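Local coordinates for protein Afp1 (PDB 6RBN) that probably forms the inner tube of the anti-feeding prophage, a contractile injection system, packed inside its helical sheath, at residues V21-E26 against K92-S97; V108-S113 against V144-A149. All coordinates share one frame; numbering follows the deposited sequence.

Both contacts are partly buried antiparallel strand pairings in one sheet. Strands 92-99 and 109-121 are neighbours, probably joined by hydrogen bonds from Trp110 N to Ile96 O and Val112 N to Ile94 O, so the sheet runs from 19-23 through these two to 144-148. Contact 1 pairs the first two strands, ending at a tight turn; contact 2 pairs the last two, near the C terminus. One face is apolar in both: aliphatic in contact 1, packing on loops of its own chain and, at Ile96, on a second Afp1 subunit; in contact 2 it centres on a tryptophan and meets that subunit more widely. The opposite face, with Thr22, Met95, Asn111 and Gln147, meets Afp2.

Contact 1. Residues V21-E26 against K92-S97; sequences VTLGDE and KDIMIS
Val21, Leu23, Ile94 and Ile96 form the buried apolar face of this strand pair, their side chains side by side and pointing the same way. Val21 CG1, anti to the backbone N, meets Ile94 CG2 at 4.0 Å, while Val21 CG2 meets Ile96 CG1 at 3.9 Å. With CG1 beside its own N and the chain bent at chi2, Ile94 brings CD1 to 3.7 Å from Leu23 CG. Phe30 covers Val21 and Leu23. On the reverse face Thr22 and Met95 meet only through their CB atoms, and both pack on the Afp2 chain. Between the faces, Thr22 N bonds to Met95 O (2.9 Å), and Met95 N returns a bond to Thr22 O (3.0 Å), each donor in the plane of the accepting carbonyl. Farther out, Gly24 N reaches Asp93 O at 3.1 Å from 37° above the carbonyl plane. At this polar edge Lys92 crosses Leu23 obliquely, Lys92 CD 3.7 Å from Leu23 CD2, and makes a cation-pi contact with Trp80. Gly24, at phi 83°, starts a type II' turn from Leu23 to Glu26, a common two-residue hairpin link, here joining strands 19-23 and 26-27 in the antiparallel sheet of a gp19-like tail tube protein.

Contact 2. Residues V108-S113 against V144-A149; sequences VSWNVS and VTIQTA
Trp110 and Ile146 make the closely packed half of this antiparallel pair, their side chains side by side and pointing the same way. Ile146 CG1, anti to its carbonyl carbon, comes within 3.5 Å of Trp110 CD1, and Ile146 CD1 lies 3.5 Å from Trp110 NE1, so the isoleucine meets the pyrrole part of the indole. Val144 CG1 approaches that ring at its edge, 4.2 Å from Trp110 CD1. Phe125 of a second Afp1 subunit stacks edge-to-face with Trp110. The backbone bonds are well formed here: Asn111 N reaches Thr145 O at 2.7 Å in a nearly straight bond (165°), and Thr145 N answers to Asn111 O at 3.0 Å. Toward the C terminus the pairing slackens. Ser109 N bonds to Gln147 O almost along its C=O axis, but the return bond, Gln147 N to Ser109 O at 3.2 Å, is bent to 134° and weak; beyond it Ala149 is exposed. On the polar face Asn111 OD1 rests against Gln147 CG at 3.6 Å, the amide planes turned 73° apart; the Gln147 amide, on a chain extended past CG, is instead bonded to the Afp2 chain, where OE1 accepts from Lys284 NZ and NE2 donates to Gln281 O. The chemistry divides largely by face: mostly apolar and aromatic packing at the Afp1-Afp1 junction, with directional bonds of the Gln147 amide to what is probably the sheath.

Contact 1. Residues V21-E26 against K92-S97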
# COMPACT_ATOMS: atom_id res chain seq x y z
N VAL A 21 -7.98 23.52 -42.42
CA VAL A 21 -7.74 22.99 -43.76
C VAL A 21 -8.77 23.61 -44.68
O VAL A 21 -9.95 23.26 -44.64
CB VAL A 21 -7.82 21.46 -43.80
CG1 VAL A 21 -7.65 20.96 -45.22
CG2 VAL A 21 -6.76 20.85 -42.91
N THR A 22 -8.34 24.56 -45.51
CA THR A 22 -9.18 25.15 -46.54
C THR A 22 -9.03 24.31 -47.79
O THR A 22 -7.98 24.33 -48.44
CB THR A 22 -8.80 26.60 -46.79
OG1 THR A 22 -8.94 27.35 -45.58
CG2 THR A 22 -9.71 27.20 -47.84
N LEU A 23 -10.07 23.56 -48.14
CA LEU A 23 -10.02 22.57 -49.21
C LEU A 23 -10.79 23.14 -50.40
O LEU A 23 -12.00 23.01 -50.50
CB LEU A 23 -10.59 21.24 -48.71
CG LEU A 23 -10.45 19.98 -49.55
CD1 LEU A 23 -10.19 18.81 -48.63
CD2 LEU A 23 -11.69 19.72 -50.36
N GLY A 24 -10.06 23.79 -51.30
CA GLY A 24 -10.67 24.43 -52.44
C GLY A 24 -11.20 25.80 -52.10
O GLY A 24 -10.44 26.77 -52.01
N ASP A 25 -12.52 25.90 -51.90
CA ASP A 25 -13.15 27.15 -51.49
C ASP A 25 -13.87 27.01 -50.16
O ASP A 25 -14.51 27.97 -49.72
CB ASP A 25 -14.12 27.64 -52.57
CG ASP A 25 -13.40 28.14 -53.81
OD1 ASP A 25 -12.27 28.65 -53.68
OD2 ASP A 25 -13.97 28.02 -54.92
N GLU A 26 -13.78 25.86 -49.51
CA GLU A 26 -14.47 25.61 -48.26
C GLU A 26 -13.48 25.07 -47.24
O GLU A 26 -12.48 24.44 -47.60
CB GLU A 26 -15.62 24.61 -48.43
CG GLU A 26 -16.75 25.10 -49.31
CD GLU A 26 -17.84 24.06 -49.48
OE1 GLU A 26 -17.65 22.92 -49.00
OE2 GLU A 26 -18.87 24.38 -50.09
N LYS A 92 -8.23 20.72 -56.77
CA LYS A 92 -8.42 21.76 -55.78
C LYS A 92 -7.08 22.13 -55.17
O LYS A 92 -6.12 21.35 -55.21
CB LYS A 92 -9.37 21.31 -54.67
CG LYS A 92 -10.81 21.15 -55.10
CD LYS A 92 -11.66 20.67 -53.95
CE LYS A 92 -13.13 20.70 -54.28
NZ LYS A 92 -13.50 19.75 -55.34
N ASP A 93 -7.02 23.33 -54.61
CA ASP A 93 -5.84 23.80 -53.89
C ASP A 93 -6.08 23.77 -52.39
O ASP A 93 -7.09 24.29 -51.91
CB ASP A 93 -5.45 25.21 -54.36
CG ASP A 93 -6.62 26.15 -54.45
OD1 ASP A 93 -7.77 25.69 -54.29
OD2 ASP A 93 -6.40 27.36 -54.69
N ILE A 94 -5.15 23.16 -51.66
CA ILE A 94 -5.31 22.90 -50.23
C ILE A 94 -4.43 23.89 -49.47
O ILE A 94 -3.29 24.14 -49.85
CB ILE A 94 -4.91 21.45 -49.89
CG1 ILE A 94 -5.56 20.47 -50.86
CG2 ILE A 94 -5.31 21.10 -48.47
CD1 ILE A 94 -7.04 20.48 -50.86
N MET A 95 -4.97 24.45 -48.39
CA MET A 95 -4.19 25.27 -47.47
C MET A 95 -4.33 24.70 -46.07
O MET A 95 -5.45 24.56 -45.57
CB MET A 95 -4.66 26.72 -47.47
CG MET A 95 -3.75 27.63 -46.68
SD MET A 95 -4.47 29.26 -46.49
CE MET A 95 -4.52 29.76 -48.19
N ILE A 96 -3.21 24.38 -45.44
CA ILE A 96 -3.20 23.89 -44.06
C ILE A 96 -2.44 24.91 -43.23
O ILE A 96 -1.23 25.09 -43.40
CB ILE A 96 -2.56 22.50 -43.95
CG1 ILE A 96 -3.38 21.49 -44.75
CG2 ILE A 96 -2.50 22.07 -42.51
CD1 ILE A 96 -2.72 20.15 -44.88
N SER A 97 -3.15 25.59 -42.34
CA SER A 97 -2.63 26.74 -41.62
C SER A 97 -2.52 26.42 -40.13
O SER A 97 -3.52 26.09 -39.50
CB SER A 97 -3.55 27.95 -41.80
OG SER A 97 -3.71 28.28 -43.16

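Contact 2. Residues V108-S113 against V144-A149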
# COMPACT_ATOMS: atom_id res chain seq x y z
N VAL A 108 1.71 29.95 -39.44
CA VAL A 108 2.47 29.45 -40.59
C VAL A 108 1.53 28.54 -41.36
O VAL A 108 0.89 27.66 -40.77
CB VAL A 108 3.73 28.66 -40.16
CG1 VAL A 108 4.39 28.01 -41.36
CG2 VAL A 108 4.75 29.55 -39.47
N SER A 109 1.42 28.75 -42.67
CA SER A 109 0.54 27.92 -43.48
C SER A 109 1.31 27.22 -44.58
O SER A 109 2.37 27.68 -45.02
CB SER A 109 -0.61 28.74 -44.07
OG SER A 109 -0.15 29.66 -45.02
N TRP A 110 0.76 26.10 -45.02
CA TRP A 110 1.31 25.27 -46.09
C TRP A 110 0.33 25.28 -47.25
O TRP A 110 -0.84 24.92 -47.08
CB TRP A 110 1.54 23.84 -45.61
CG TRP A 110 2.76 23.65 -44.79
CD1 TRP A 110 3.95 23.15 -45.21
CD2 TRP A 110 2.93 23.98 -43.41
NE1 TRP A 110 4.85 23.13 -44.17
CE2 TRP A 110 4.25 23.64 -43.06
CE3 TRP A 110 2.10 24.53 -42.43
CZ2 TRP A 110 4.75 23.83 -41.78
CZ3 TRP A 110 2.60 24.72 -41.17
CH2 TRP A 110 3.91 24.37 -40.85
N ASN A 111 0.80 25.67 -48.43
CA ASN A 111 -0.04 25.75 -49.61
C ASN A 111 0.22 24.56 -50.52
O ASN A 111 1.36 24.13 -50.70
CB ASN A 111 0.21 27.05 -50.38
CG ASN A 111 -0.15 28.27 -49.57
OD1 ASN A 111 0.71 29.08 -49.25
ND2 ASN A 111 -1.42 28.40 -49.24
N VAL A 112 -0.86 24.03 -51.10
CA VAL A 112 -0.82 22.88 -52.00
C VAL A 112 -1.52 23.28 -53.28
O VAL A 112 -2.63 23.82 -53.24
CB VAL A 112 -1.49 21.66 -51.35
CG1 VAL A 112 -1.59 20.53 -52.31
CG2 VAL A 112 -0.73 21.23 -50.11
N SER A 113 -0.88 23.03 -54.43
CA SER A 113 -1.29 23.72 -55.65
C SER A 113 -2.46 23.04 -56.36
O SER A 113 -3.53 23.63 -56.51
CB SER A 113 -0.10 23.84 -56.59
OG SER A 113 -0.47 24.47 -57.80
N VAL A 144 4.39 21.98 -53.03
CA VAL A 144 4.03 22.41 -51.68
C VAL A 144 4.89 23.62 -51.36
O VAL A 144 6.12 23.54 -51.39
CB VAL A 144 4.26 21.30 -50.64
CG1 VAL A 144 4.08 21.85 -49.24
CG2 VAL A 144 3.30 20.15 -50.86
N THR A 145 4.24 24.74 -51.06
CA THR A 145 4.94 25.96 -50.66
C THR A 145 4.53 26.35 -49.25
O THR A 145 3.47 25.96 -48.75
CB THR A 145 4.67 27.11 -51.63
OG1 THR A 145 3.27 27.39 -51.67
CG2 THR A 145 5.15 26.76 -53.03
N ILE A 146 5.38 27.14 -48.61
CA ILE A 146 5.19 27.58 -47.23
C ILE A 146 5.23 29.10 -47.21
O ILE A 146 6.25 29.70 -47.55
CB ILE A 146 6.28 27.02 -46.30
CG1 ILE A 146 6.28 25.49 -46.32
CG2 ILE A 146 6.09 27.52 -44.89
CD1 ILE A 146 7.47 24.88 -45.64
N GLN A 147 4.12 29.72 -46.82
CA GLN A 147 4.14 31.15 -46.52
C GLN A 147 4.03 31.35 -45.02
O GLN A 147 3.30 30.62 -44.33
CB GLN A 147 3.04 31.92 -47.26
CG GLN A 147 1.62 31.60 -46.88
CD GLN A 147 0.62 32.48 -47.60
OE1 GLN A 147 1.00 33.34 -48.38
NE2 GLN A 147 -0.65 32.27 -47.32
N THR A 148 4.80 32.30 -44.51
CA THR A 148 4.97 32.50 -43.07
C THR A 148 4.48 33.90 -42.73
O THR A 148 5.20 34.89 -42.96
CB THR A 148 6.42 32.32 -42.65
OG1 THR A 148 7.23 33.29 -43.33
CG2 THR A 148 6.91 30.93 -43.00
N ALA A 149 3.28 33.99 -42.17
CA ALA A 149 2.77 35.24 -41.63
C ALA A 149 1.75 34.94 -40.55
O ALA A 149 0.91 35.78 -40.23
CB ALA A 149 2.16 36.10 -42.72